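Local coordinates for hypothetical protein MM_2497 (Methanosarcina mazei, PDB 2I5E) that probably catalyses the condensation of (2S)-2-phospholactate with GTP to form (2S)-lactyl-2-diphospho-5'-guanosine, a step in the biosynthesis of coenzyme F420, at residues L80-Y83 with L84-E88; L147-C150 with S151-T154; A188-D191 with Y192-K196; E29-V32 with E33-N37; S102-H105 with I106-S110. All coordinates share one frame; numbering follows the deposited sequence.

Contact 1: L80-Y83 with L84-E88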
loop_
_atom_site.group_PDB
_atom_site.type_symbol
_atom_site.label_atom_id
_atom_site.label_comp_id
_atom_site.label_asym_id
_atom_site.label_seq_id
_atom_site.Cartn_x
_atom_site.Cartn_y
_atom_site.Cartn_z
ATOM N N LEU A 80 20.783 15.548 1.613
ATOM C CA LEU A 80 20.448 14.664 2.744
ATOM C C LEU A 80 21.644 14.027 3.341
ATOM O O LEU A 80 21.688 13.759 4.584
ATOM C CB LEU A 80 19.382 13.584 2.394
ATOM C CG LEU A 80 17.942 14.130 2.163
ATOM C CD1 LEU A 80 17.129 12.950 1.596
ATOM C CD2 LEU A 80 17.255 14.653 3.429
ATOM N N ASN A 81 22.609 13.729 2.488
ATOM C CA ASN A 81 23.786 13.015 2.988
ATOM C C ASN A 81 24.718 13.953 3.814
ATOM O O ASN A 81 25.247 13.522 4.853
ATOM C CB ASN A 81 24.504 12.328 1.866
ATOM C CG ASN A 81 23.978 10.931 1.633
ATOM O OD1 ASN A 81 23.679 10.201 2.567
ATOM N ND2 ASN A 81 23.861 10.538 0.349
ATOM N N ARG A 82 24.813 15.242 3.414
ATOM C CA ARG A 82 25.387 16.305 4.285
ATOM C C ARG A 82 24.672 16.483 5.671
ATOM O O ARG A 82 25.284 16.423 6.720
ATOM C CB ARG A 82 25.469 17.617 3.489
ATOM C CG ARG A 82 26.434 18.707 4.058
ATOM C CD ARG A 82 26.536 19.895 3.066
ATOM N NE ARG A 82 25.754 21.051 3.496
ATOM C CZ ARG A 82 26.050 22.326 3.188
ATOM N NH1 ARG A 82 27.121 22.600 2.424
ATOM N NH2 ARG A 82 25.267 23.334 3.622
ATOM N N TYR A 83 23.335 16.572 5.669
ATOM C CA TYR A 83 22.548 16.616 6.879
ATOM C C TYR A 83 22.828 15.384 7.762
ATOM O O TYR A 83 23.058 15.493 8.973
ATOM C CB TYR A 83 21.088 16.676 6.455
ATOM C CG TYR A 83 20.101 16.844 7.589
ATOM C CD1 TYR A 83 19.615 18.092 7.916
ATOM C CD2 TYR A 83 19.712 15.752 8.368
ATOM C CE1 TYR A 83 18.707 18.216 8.939
ATOM C CE2 TYR A 83 18.805 15.898 9.400
ATOM C CZ TYR A 83 18.304 17.136 9.635
ATOM O OH TYR A 83 17.395 17.276 10.638
ATOM N N LEU A 84 22.818 14.201 7.179
ATOM C CA LEU A 84 23.159 13.033 7.925
ATOM C C LEU A 84 24.555 13.144 8.604
ATOM O O LEU A 84 24.653 12.839 9.772
ATOM C CB LEU A 84 23.079 11.773 7.043
ATOM C CG LEU A 84 21.681 11.118 6.830
ATOM C CD1 LEU A 84 21.932 9.754 6.165
ATOM C CD2 LEU A 84 20.972 10.909 8.138
ATOM N N LYS A 85 25.592 13.568 7.870
ATOM C CA LYS A 85 26.968 13.767 8.412
ATOM C C LYS A 85 27.063 14.691 9.655
ATOM O O LYS A 85 27.930 14.509 10.506
ATOM C CB LYS A 85 27.909 14.317 7.329
ATOM C CG LYS A 85 28.239 13.323 6.203
ATOM C CD LYS A 85 29.225 13.916 5.120
ATOM C CE LYS A 85 28.741 13.554 3.664
ATOM N NZ LYS A 85 29.069 12.122 3.302
ATOM N N GLU A 86 26.150 15.666 9.750
ATOM C CA GLU A 86 26.234 16.694 10.746
ATOM C C GLU A 86 25.343 16.333 11.914
ATOM O O GLU A 86 25.483 16.912 13.000
ATOM C CB GLU A 86 25.891 18.054 10.106
ATOM C CG GLU A 86 27.048 18.588 9.186
ATOM C CD GLU A 86 26.632 19.582 8.108
ATOM O OE1 GLU A 86 25.459 20.069 8.093
ATOM O OE2 GLU A 86 27.499 19.916 7.259
ATOM N N ALA A 87 24.423 15.373 11.714
ATOM C CA ALA A 87 23.667 14.806 12.861
ATOM C C ALA A 87 24.481 13.768 13.674
ATOM O O ALA A 87 25.312 12.980 13.137
ATOM C CB ALA A 87 22.307 14.196 12.419
ATOM N N GLU A 88 24.207 13.742 14.958
ATOM C CA GLU A 88 24.886 12.810 15.857
ATOM C C GLU A 88 23.807 11.774 16.284
ATOM O O GLU A 88 24.032 10.547 16.295
ATOM C CB GLU A 88 25.520 13.605 17.036
ATOM C CG GLU A 88 26.970 14.176 16.669
ATOM C CD GLU A 88 27.454 15.508 17.410
ATOM O OE1 GLU A 88 26.916 15.887 18.476
ATOM O OE2 GLU A 88 28.373 16.206 16.874
#

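Contact 2: L147-C150 with S151-T154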
loop_
_atom_site.group_PDB
_atom_site.type_symbol
_atom_site.label_atom_id
_atom_site.label_comp_id
_atom_site.label_asym_id
_atom_site.label_seq_id
_atom_site.Cartn_x
_atom_site.Cartn_y
_atom_site.Cartn_z
ATOM N N LEU A 147 14.952 -0.997 -2.114
ATOM C CA LEU A 147 15.928 -2.127 -2.150
ATOM C C LEU A 147 17.344 -1.604 -1.851
ATOM O O LEU A 147 18.024 -2.166 -1.057
ATOM C CB LEU A 147 15.849 -2.867 -3.517
ATOM C CG LEU A 147 14.578 -3.759 -3.790
ATOM C CD1 LEU A 147 14.520 -4.475 -5.174
ATOM C CD2 LEU A 147 14.395 -4.817 -2.698
ATOM N N THR A 148 17.733 -0.470 -2.410
ATOM C CA THR A 148 19.030 0.102 -2.141
ATOM C C THR A 148 19.320 0.432 -0.670
ATOM O O THR A 148 20.456 0.181 -0.189
ATOM C CB THR A 148 19.238 1.310 -2.976
ATOM O OG1 THR A 148 19.081 0.949 -4.336
ATOM C CG2 THR A 148 20.717 1.803 -2.830
ATOM N N HIS A 149 18.336 1.016 0.045
ATOM C CA HIS A 149 18.442 1.330 1.489
ATOM C C HIS A 149 18.458 0.137 2.429
ATOM O O HIS A 149 19.088 0.147 3.554
ATOM C CB HIS A 149 17.258 2.279 1.923
ATOM C CG HIS A 149 17.351 3.655 1.341
ATOM N ND1 HIS A 149 16.253 4.351 0.870
ATOM C CD2 HIS A 149 18.404 4.508 1.242
ATOM C CE1 HIS A 149 16.646 5.523 0.391
ATOM N NE2 HIS A 149 17.937 5.665 0.634
ATOM N N CYS A 150 17.749 -0.915 2.038
ATOM C CA CYS A 150 17.871 -2.133 2.818
ATOM C C CYS A 150 19.305 -2.681 2.625
ATOM O O CYS A 150 19.892 -3.241 3.565
ATOM C CB CYS A 150 16.897 -3.191 2.315
ATOM S SG CYS A 150 15.176 -2.790 2.569
ATOM N N SER A 151 19.833 -2.593 1.422
ATOM C CA SER A 151 21.137 -3.241 1.165
ATOM C C SER A 151 22.322 -2.336 1.587
ATOM O O SER A 151 23.393 -2.845 1.965
ATOM C CB SER A 151 21.252 -3.773 -0.281
ATOM O OG SER A 151 22.033 -2.921 -1.084
ATOM N N ILE A 152 22.115 -1.013 1.540
ATOM C CA ILE A 152 22.991 -0.057 2.282
ATOM C C ILE A 152 23.003 -0.436 3.774
ATOM O O ILE A 152 24.045 -0.450 4.374
ATOM C CB ILE A 152 22.708 1.489 2.033
ATOM C CG1 ILE A 152 22.987 1.919 0.595
ATOM C CG2 ILE A 152 23.607 2.410 2.960
ATOM C CD1 ILE A 152 22.186 3.249 0.166
ATOM N N ALA A 153 21.867 -0.812 4.360
ATOM C CA ALA A 153 21.861 -1.154 5.741
ATOM C C ALA A 153 22.644 -2.444 6.001
ATOM O O ALA A 153 23.333 -2.573 7.021
ATOM C CB ALA A 153 20.414 -1.274 6.279
ATOM N N THR A 154 22.547 -3.425 5.105
ATOM C CA THR A 154 23.050 -4.723 5.514
ATOM C C THR A 154 24.558 -4.790 5.239
ATOM O O THR A 154 25.264 -5.273 6.115
ATOM C CB THR A 154 22.284 -5.960 4.925
ATOM O OG1 THR A 154 22.601 -6.135 3.543
ATOM C CG2 THR A 154 20.772 -5.857 5.084
#

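Contact 3: A188-D191 with Y192-K196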
loop_
_atom_site.group_PDB
_atom_site.type_symbol
_atom_site.label_atom_id
_atom_site.label_comp_id
_atom_site.label_asym_id
_atom_site.label_seq_id
_atom_site.Cartn_x
_atom_site.Cartn_y
_atom_site.Cartn_z
ATOM N N ALA A 188 -6.885 18.840 4.850
ATOM C CA ALA A 188 -6.948 19.970 3.941
ATOM C C ALA A 188 -6.548 19.494 2.522
ATOM O O ALA A 188 -7.149 19.917 1.521
ATOM C CB ALA A 188 -6.020 21.064 4.450
ATOM N N ALA A 189 -5.567 18.578 2.443
ATOM C CA ALA A 189 -5.038 18.239 1.129
ATOM C C ALA A 189 -6.184 17.512 0.428
ATOM O O ALA A 189 -6.555 17.826 -0.715
ATOM C CB ALA A 189 -3.713 17.331 1.314
ATOM N N LYS A 190 -6.821 16.590 1.161
ATOM C CA LYS A 190 -7.973 15.850 0.662
ATOM C C LYS A 190 -9.111 16.811 0.285
ATOM O O LYS A 190 -9.679 16.739 -0.825
ATOM C CB LYS A 190 -8.405 14.804 1.696
ATOM C CG LYS A 190 -9.574 13.858 1.194
ATOM C CD LYS A 190 -10.918 14.264 1.847
ATOM C CE LYS A 190 -12.078 13.332 1.409
ATOM N NZ LYS A 190 -11.859 11.812 1.729
ATOM N N ASP A 191 -9.393 17.784 1.143
ATOM C CA ASP A 191 -10.547 18.743 0.809
ATOM C C ASP A 191 -10.243 19.497 -0.423
ATOM O O ASP A 191 -11.145 19.827 -1.145
ATOM C CB ASP A 191 -10.823 19.741 1.957
ATOM C CG ASP A 191 -11.075 19.042 3.241
ATOM O OD1 ASP A 191 -11.546 17.896 3.140
ATOM O OD2 ASP A 191 -10.775 19.563 4.322
ATOM N N TYR A 192 -8.956 19.773 -0.660
ATOM C CA TYR A 192 -8.556 20.557 -1.822
ATOM C C TYR A 192 -8.906 19.804 -3.092
ATOM O O TYR A 192 -9.534 20.324 -4.000
ATOM C CB TYR A 192 -7.015 20.887 -1.734
ATOM C CG TYR A 192 -6.429 21.714 -2.909
ATOM C CD1 TYR A 192 -6.526 23.121 -2.919
ATOM C CD2 TYR A 192 -5.821 21.098 -3.996
ATOM C CE1 TYR A 192 -6.054 23.923 -3.987
ATOM C CE2 TYR A 192 -5.322 21.867 -5.087
ATOM C CZ TYR A 192 -5.435 23.295 -5.057
ATOM O OH TYR A 192 -4.902 24.081 -6.097
ATOM N N ILE A 193 -8.485 18.551 -3.142
ATOM C CA ILE A 193 -8.800 17.626 -4.242
ATOM C C ILE A 193 -10.296 17.401 -4.305
ATOM O O ILE A 193 -10.857 17.448 -5.351
ATOM C CB ILE A 193 -8.052 16.240 -4.027
ATOM C CG1 ILE A 193 -6.558 16.469 -4.059
ATOM C CG2 ILE A 193 -8.496 15.210 -5.132
ATOM C CD1 ILE A 193 -6.075 17.010 -5.405
ATOM N N GLU A 194 -10.932 17.121 -3.161
ATOM C CA GLU A 194 -12.413 16.851 -3.159
ATOM C C GLU A 194 -13.225 18.015 -3.749
ATOM O O GLU A 194 -14.245 17.791 -4.328
ATOM C CB GLU A 194 -12.906 16.538 -1.752
ATOM C CG GLU A 194 -14.077 15.582 -1.876
ATOM C CD GLU A 194 -14.864 15.452 -0.658
ATOM O OE1 GLU A 194 -14.262 15.699 0.419
ATOM O OE2 GLU A 194 -16.088 15.121 -0.772
ATOM N N SER A 195 -12.675 19.242 -3.662
ATOM C CA SER A 195 -13.258 20.450 -4.223
ATOM C C SER A 195 -13.124 20.530 -5.721
ATOM O O SER A 195 -13.751 21.364 -6.341
ATOM C CB SER A 195 -12.650 21.706 -3.500
ATOM O OG SER A 195 -11.359 22.051 -4.001
ATOM N N LYS A 196 -12.316 19.668 -6.327
ATOM C CA LYS A 196 -12.088 19.715 -7.731
ATOM C C LYS A 196 -12.494 18.442 -8.416
ATOM O O LYS A 196 -12.702 18.497 -9.585
ATOM C CB LYS A 196 -10.591 20.037 -8.065
ATOM C CG LYS A 196 -10.081 21.416 -7.435
ATOM C CD LYS A 196 -8.510 21.582 -7.576
ATOM C CE LYS A 196 -8.104 22.995 -7.204
ATOM N NZ LYS A 196 -8.164 23.876 -8.439
#

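Contact 4: E29-V32 with E33-N37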
loop_
_atom_site.group_PDB
_atom_site.type_symbol
_atom_site.label_atom_id
_atom_site.label_comp_id
_atom_site.label_asym_id
_atom_site.label_seq_id
_atom_site.Cartn_x
_atom_site.Cartn_y
_atom_site.Cartn_z
ATOM N N GLU A 29 1.425 23.357 -6.984
ATOM C CA GLU A 29 2.214 23.997 -5.971
ATOM C C GLU A 29 1.341 24.170 -4.745
ATOM O O GLU A 29 1.791 23.977 -3.625
ATOM C CB GLU A 29 2.707 25.374 -6.460
ATOM C CG GLU A 29 3.610 25.302 -7.643
ATOM C CD GLU A 29 4.477 26.520 -7.749
ATOM O OE1 GLU A 29 5.434 26.401 -8.496
ATOM O OE2 GLU A 29 4.227 27.559 -7.071
ATOM N N GLU A 30 0.086 24.549 -4.922
ATOM C CA GLU A 30 -0.802 24.663 -3.715
ATOM C C GLU A 30 -1.038 23.334 -2.955
ATOM O O GLU A 30 -0.962 23.292 -1.750
ATOM C CB GLU A 30 -2.141 25.287 -4.089
ATOM C CG GLU A 30 -2.292 26.637 -3.428
ATOM C CD GLU A 30 -3.069 26.619 -2.132
ATOM O OE1 GLU A 30 -2.517 26.190 -1.061
ATOM O OE2 GLU A 30 -4.254 27.108 -2.221
ATOM N N PHE A 31 -1.351 22.279 -3.698
ATOM C CA PHE A 31 -1.538 20.959 -3.177
ATOM C C PHE A 31 -0.324 20.579 -2.310
ATOM O O PHE A 31 -0.424 20.383 -1.140
ATOM C CB PHE A 31 -1.687 19.996 -4.371
ATOM C CG PHE A 31 -2.053 18.612 -3.979
ATOM C CD1 PHE A 31 -3.019 18.396 -2.989
ATOM C CD2 PHE A 31 -1.442 17.519 -4.582
ATOM C CE1 PHE A 31 -3.347 17.166 -2.597
ATOM C CE2 PHE A 31 -1.790 16.232 -4.206
ATOM C CZ PHE A 31 -2.755 16.055 -3.235
ATOM N N VAL A 32 0.852 20.511 -2.915
ATOM C CA VAL A 32 2.109 20.180 -2.251
ATOM C C VAL A 32 2.310 20.945 -0.907
ATOM O O VAL A 32 2.645 20.393 0.138
ATOM C CB VAL A 32 3.136 20.488 -3.366
ATOM C CG1 VAL A 32 4.185 21.533 -3.025
ATOM C CG2 VAL A 32 3.566 19.222 -4.144
ATOM N N GLU A 33 2.049 22.230 -0.922
ATOM C CA GLU A 33 2.121 23.055 0.304
ATOM C C GLU A 33 1.159 22.532 1.346
ATOM O O GLU A 33 1.501 22.381 2.517
ATOM C CB GLU A 33 1.751 24.505 -0.001
ATOM C CG GLU A 33 1.800 25.375 1.288
ATOM C CD GLU A 33 1.742 26.891 0.958
ATOM O OE1 GLU A 33 2.534 27.343 0.112
ATOM O OE2 GLU A 33 0.897 27.613 1.569
ATOM N N LEU A 34 -0.072 22.236 0.932
ATOM C CA LEU A 34 -1.042 21.612 1.928
ATOM C C LEU A 34 -0.510 20.268 2.462
ATOM O O LEU A 34 -0.631 19.980 3.648
ATOM C CB LEU A 34 -2.467 21.454 1.348
ATOM C CG LEU A 34 -3.109 22.711 0.821
ATOM C CD1 LEU A 34 -4.432 22.412 0.169
ATOM C CD2 LEU A 34 -3.255 23.751 1.942
HETATM N N MSE A 35 0.068 19.449 1.583
HETATM C CA MSE A 35 0.620 18.149 2.019
HETATM C C MSE A 35 1.756 18.340 2.967
HETATM O O MSE A 35 1.790 17.662 3.977
HETATM C CB MSE A 35 1.023 17.277 0.851
HETATM C CG MSE A 35 -0.204 16.677 0.171
HETATM SE SE MSE A 35 0.283 15.275 -1.049
HETATM C CE MSE A 35 1.303 16.212 -2.478
ATOM N N LEU A 36 2.659 19.295 2.691
ATOM C CA LEU A 36 3.785 19.594 3.615
ATOM C C LEU A 36 3.314 19.854 5.020
ATOM O O LEU A 36 3.891 19.345 6.021
ATOM C CB LEU A 36 4.584 20.837 3.135
ATOM C CG LEU A 36 5.821 21.282 3.937
ATOM C CD1 LEU A 36 6.967 20.207 3.913
ATOM C CD2 LEU A 36 6.361 22.742 3.532
ATOM N N ASN A 37 2.340 20.770 5.102
ATOM C CA ASN A 37 1.803 21.214 6.370
ATOM C C ASN A 37 1.212 20.108 7.202
ATOM O O ASN A 37 1.267 20.175 8.422
ATOM C CB ASN A 37 0.775 22.344 6.160
ATOM C CG ASN A 37 1.446 23.618 5.829
ATOM O OD1 ASN A 37 2.567 23.852 6.264
ATOM N ND2 ASN A 37 0.822 24.429 5.016
#

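Contact 5: S102-H105 with I106-S110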
loop_
_atom_site.group_PDB
_atom_site.type_symbol
_atom_site.label_atom_id
_atom_site.label_comp_id
_atom_site.label_asym_id
_atom_site.label_seq_id
_atom_site.Cartn_x
_atom_site.Cartn_y
_atom_site.Cartn_z
ATOM N N SER A 102 0.248 9.418 9.929
ATOM C CA SER A 102 -0.471 9.732 11.184
ATOM C C SER A 102 0.623 9.881 12.216
ATOM O O SER A 102 1.766 9.469 12.007
ATOM C CB SER A 102 -1.344 8.577 11.617
ATOM O OG SER A 102 -0.493 7.461 11.993
ATOM N N PRO A 103 0.330 10.573 13.321
ATOM C CA PRO A 103 1.328 10.558 14.368
ATOM C C PRO A 103 1.606 9.165 14.893
ATOM O O PRO A 103 2.699 8.909 15.306
ATOM C CB PRO A 103 0.673 11.428 15.457
ATOM C CG PRO A 103 -0.217 12.406 14.682
ATOM C CD PRO A 103 -0.777 11.546 13.594
ATOM N N GLU A 104 0.614 8.281 14.898
ATOM C CA GLU A 104 0.786 6.907 15.352
ATOM C C GLU A 104 1.769 6.208 14.464
ATOM O O GLU A 104 2.592 5.430 14.963
ATOM C CB GLU A 104 -0.548 6.140 15.454
ATOM C CG GLU A 104 -0.428 4.738 16.224
ATOM C CD GLU A 104 -1.794 3.874 16.345
ATOM O OE1 GLU A 104 -2.073 3.272 17.449
ATOM O OE2 GLU A 104 -2.589 3.786 15.364
ATOM N N HIS A 105 1.717 6.459 13.119
ATOM C CA HIS A 105 2.758 5.807 12.225
ATOM C C HIS A 105 4.086 6.380 12.639
ATOM O O HIS A 105 5.007 5.647 12.815
ATOM C CB HIS A 105 2.562 6.169 10.774
ATOM C CG HIS A 105 1.262 5.741 10.229
ATOM N ND1 HIS A 105 0.802 4.440 10.361
ATOM C CD2 HIS A 105 0.306 6.406 9.566
ATOM C CE1 HIS A 105 -0.357 4.307 9.735
ATOM N NE2 HIS A 105 -0.703 5.507 9.299
ATOM N N ILE A 106 4.224 7.711 12.781
ATOM C CA ILE A 106 5.568 8.215 13.091
ATOM C C ILE A 106 6.128 7.695 14.510
ATOM O O ILE A 106 7.317 7.315 14.668
ATOM C CB ILE A 106 5.840 9.781 12.711
ATOM C CG1 ILE A 106 6.326 10.585 13.845
ATOM C CG2 ILE A 106 4.844 10.554 11.734
ATOM C CD1 ILE A 106 7.496 11.240 13.413
ATOM N N LYS A 107 5.225 7.613 15.501
ATOM C CA LYS A 107 5.598 7.024 16.828
ATOM C C LYS A 107 6.146 5.646 16.603
ATOM O O LYS A 107 7.229 5.382 17.078
ATOM C CB LYS A 107 4.389 7.002 17.835
ATOM C CG LYS A 107 4.020 8.426 18.366
ATOM C CD LYS A 107 2.592 8.600 18.966
ATOM C CE LYS A 107 2.179 7.586 20.076
ATOM N NZ LYS A 107 1.294 8.209 21.281
ATOM N N GLU A 108 5.447 4.793 15.831
ATOM C CA GLU A 108 5.933 3.402 15.619
ATOM C C GLU A 108 7.179 3.308 14.810
ATOM O O GLU A 108 8.072 2.505 15.116
ATOM C CB GLU A 108 4.885 2.425 15.042
ATOM C CG GLU A 108 3.534 2.499 15.703
ATOM C CD GLU A 108 2.520 1.442 15.198
ATOM O OE1 GLU A 108 1.452 1.311 15.830
ATOM O OE2 GLU A 108 2.747 0.789 14.161
ATOM N N ILE A 109 7.275 4.108 13.750
ATOM C CA ILE A 109 8.520 4.081 12.963
ATOM C C ILE A 109 9.769 4.414 13.791
ATOM O O ILE A 109 10.810 3.696 13.752
ATOM C CB ILE A 109 8.434 4.953 11.745
ATOM C CG1 ILE A 109 7.436 4.390 10.766
ATOM C CG2 ILE A 109 9.862 5.035 10.965
ATOM C CD1 ILE A 109 6.744 5.580 9.855
ATOM N N SER A 110 9.707 5.490 14.545
ATOM C CA SER A 110 10.885 5.895 15.273
ATOM C C SER A 110 11.109 5.073 16.575
ATOM O O SER A 110 12.056 5.325 17.244
ATOM C CB SER A 110 10.795 7.389 15.602
ATOM O OG SER A 110 9.541 7.750 16.178
#

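Contact 1: L80-Y83 with L84-E88
L84 lies back over the preceding turn, its CG 3.5 Å from L80 O, while its CD1 approaches N81 OD1 at 4.0 Å. Beneath the leucine the backbone bond from L84 N to L80 O is 2.9 Å long and nearly straight (164°). The amide of N81 is held elsewhere, its ND2 donating to the carbonyl of V139. Y83 has CG anti to its backbone N (chi1 -175°); the ring thus stands with L84 N near its plane, at an edge, 3.7 Å from CD2, and the hydroxyl is hydrogen-bonded to D52. These residues form the last turns of helix 76-86, which L80, Y83 and L84 pack against strands 5-9 and 91-94 in the alpha/beta fold of the GT-A clan. At the helix end Y83 O takes two donors: A87 N, at 3.1 Å, and E86 N, at 3.2 Å and well above the carbonyl plane. A87 is the first residue to leave helical geometry. R82 meets E86 through its aliphatic part, CG to OE2 3.6 Å. The guanidinium and carboxylate planes are 45° apart, and no N-H is aimed at OE2, which leaves general attraction between the charges; R82 also has a long, weak ion pair with D72.

Contact 2: L147-C150 with S151-T154
The imidazole of H149 is the flat group here, and I152 is its neighbour one turn on: CD1 of I152 stands 4.1 Å from CD2 of the ring, approaching obliquely, with the two side chains running alongside each other. Y141 adds an edge-to-face ring contact, and both ring nitrogens are fixed, ND1 by the hydroxyl of T126 and NE2 by the backbone N of K140, which together should hold the ring's rotation. The same CD1 also meets T148, crossing it obliquely: T148 CG2, anti to the backbone N, is 3.6 Å away. The isoleucine's CG1 also rests 3.2 Å from T148 O, beside the 2.7 Å backbone bond that I152 N makes to that same oxygen. Helix 145-154 carries these contacts, packing H149 and A153 on strand 116-120 and C150 on the outer strand 160-162 of the mixed sheet. With I152 cut back to alanine, T148 CG2 and the H149 ring would probably lose the methyl they share. Further along, A153 N donates to H149 O at 3.0 Å from 47° above the carbonyl plane, and that oxygen also accepts from the hydroxyl of Y137. A153 CB sits 3.3 Å from H149 O, while L147 touches I183 of the second subunit.

Contact 3: A188-D191 with Y192-K196
K190 runs alongside E194, its CE 3.4 Å and its CD 3.9 Å from E194 OE1, both chains pointing the same way. The lysine starts anti to its backbone N (chi1 -175°) and bends at chi2 (-104°), which brings the methylenes beside the carboxylate. Its NZ is taken up by the carbonyls of L182 and G185 at the end of helix 175-184; it remains 4.8 Å from E194 OE1, so any attraction there is probably only that of opposite charges not in contact. D191 brings a like charge to the same carboxylate, OD1 to OE1 4.4 Å, which the nearby lysine may offset in part. Helix 188-194 is a short segment docked between two others: I193 rests on L178 and L182 of helix 175-184 and on F31 of helix 25-45, whereas Y192 faces helix 25-45. The tyrosine sits with CB 3.3 Å from A189 O, and its N donates to A188 O at 2.8 Å, with a weaker second bond to A189 O. Around S195, S195 N reaches D191 O at 3.0 Å and S195 OG donates to Y192 O at 2.5 Å. Beyond them the chain turns into strand 197-201, and K196 pairs with E27 in a salt bridge.

Contact 4: E29-V32 with E33-N37
M35, present as selenomethionine, can be followed atom by atom against the turn before it. Its CB is 3.6 Å from V32 O. CG stands over one face of the F31 ring, 4.2 Å above the plane and offset toward the rim. SE then reaches the ring itself, 3.8 Å from CZ and with its line to the ring centroid 30° off the normal. The bend at chi3 (-66°) brings the terminal CE to 3.5 Å from F31 CE2 and also to 4.1 Å from V32 CG2, so the methyl closes on both residues. F31 accommodates this with CG anti to its backbone N (chi1 -173°), and its ring is packed as well by L178, L181 and I172. Were F31 replaced by alanine, the selenium and methyl of M35 would probably lose their aromatic partner, and a gap would be likely to open toward helices 175-184 and 188-194. On another side of the helix E30 OE1 lies 3.9 Å from L34 CD2. It is also 4.5 Å from E33 OE2, a closeness of like charges that is probably eased by the salt bridge of E33 with K12. Straight backbone bonds, such as M35 N to F31 O at 2.9 Å, hold the spacing of four residues that brings F31 and M35 together. The result is a Met-aromatic contact between successive turns of the long helix 25-45.

Contact 5: S102-H105 with I106-S110
E108 runs alongside E104, both side chains pointing the same way, its CG 3.2 Å from E104 O and its OE1 3.9 Å from E104 CG. The carboxylate planes are 53° apart, with E104 OE1 to E108 OE1 at 4.3 Å, like charges brought close; the hydroxyl of Y163, bonded to E108 OE2, gives the second carboxylate a fixed partner. I109 places CD1 3.4 Å from H105 O, which also receives the backbone N of I109 in a nearly straight bond (171°). I106, for its part, brings CG2 to 3.3 Å from S102 O. This is helix 103-109, with S102 at its N-cap, where the serine side chain accepts from H105 N, although the exact position of OG is doubtful. I106 and I109 anchor the helix on L92 of strand 91-94, I109 continuing onto strand 116-120 and I106 onto L43 of helix 25-45. At the other end I106 O is gripped twice, by S110 N at 3.0 Å and by S110 OG at 2.7 Å, the two donors coming from opposite faces of its carbonyl plane. Farther out, H105 ND1 and the hydroxyl of Y163 share a weak hydrogen bond, and H105 packs on D164 of the second subunit.

Along the chain the order is contact 4, contact 1, contact 5, contact 2, contact 3, each within a different helix. Contacts 3 and 4 touch, their centres 11 Å apart: I193 CG1 meets F31 CE1 and A189 CB meets M35 CG, joining helices 188-194 and 25-45. The others pack round the mixed sheet. Contact 1 reaches V91 and I93, contact 5 the intervening L92; contact 2 reaches V116 and I118, contact 5 C117 and V119. Contacts 1 and 2 therefore share one face and contact 5 takes the opposite one, a layered alpha/beta core. Contacts 2 and 3 are farthest apart, about 36 Å between centres. Contacts 2 and 5 also touch the second subunit of the homodimer.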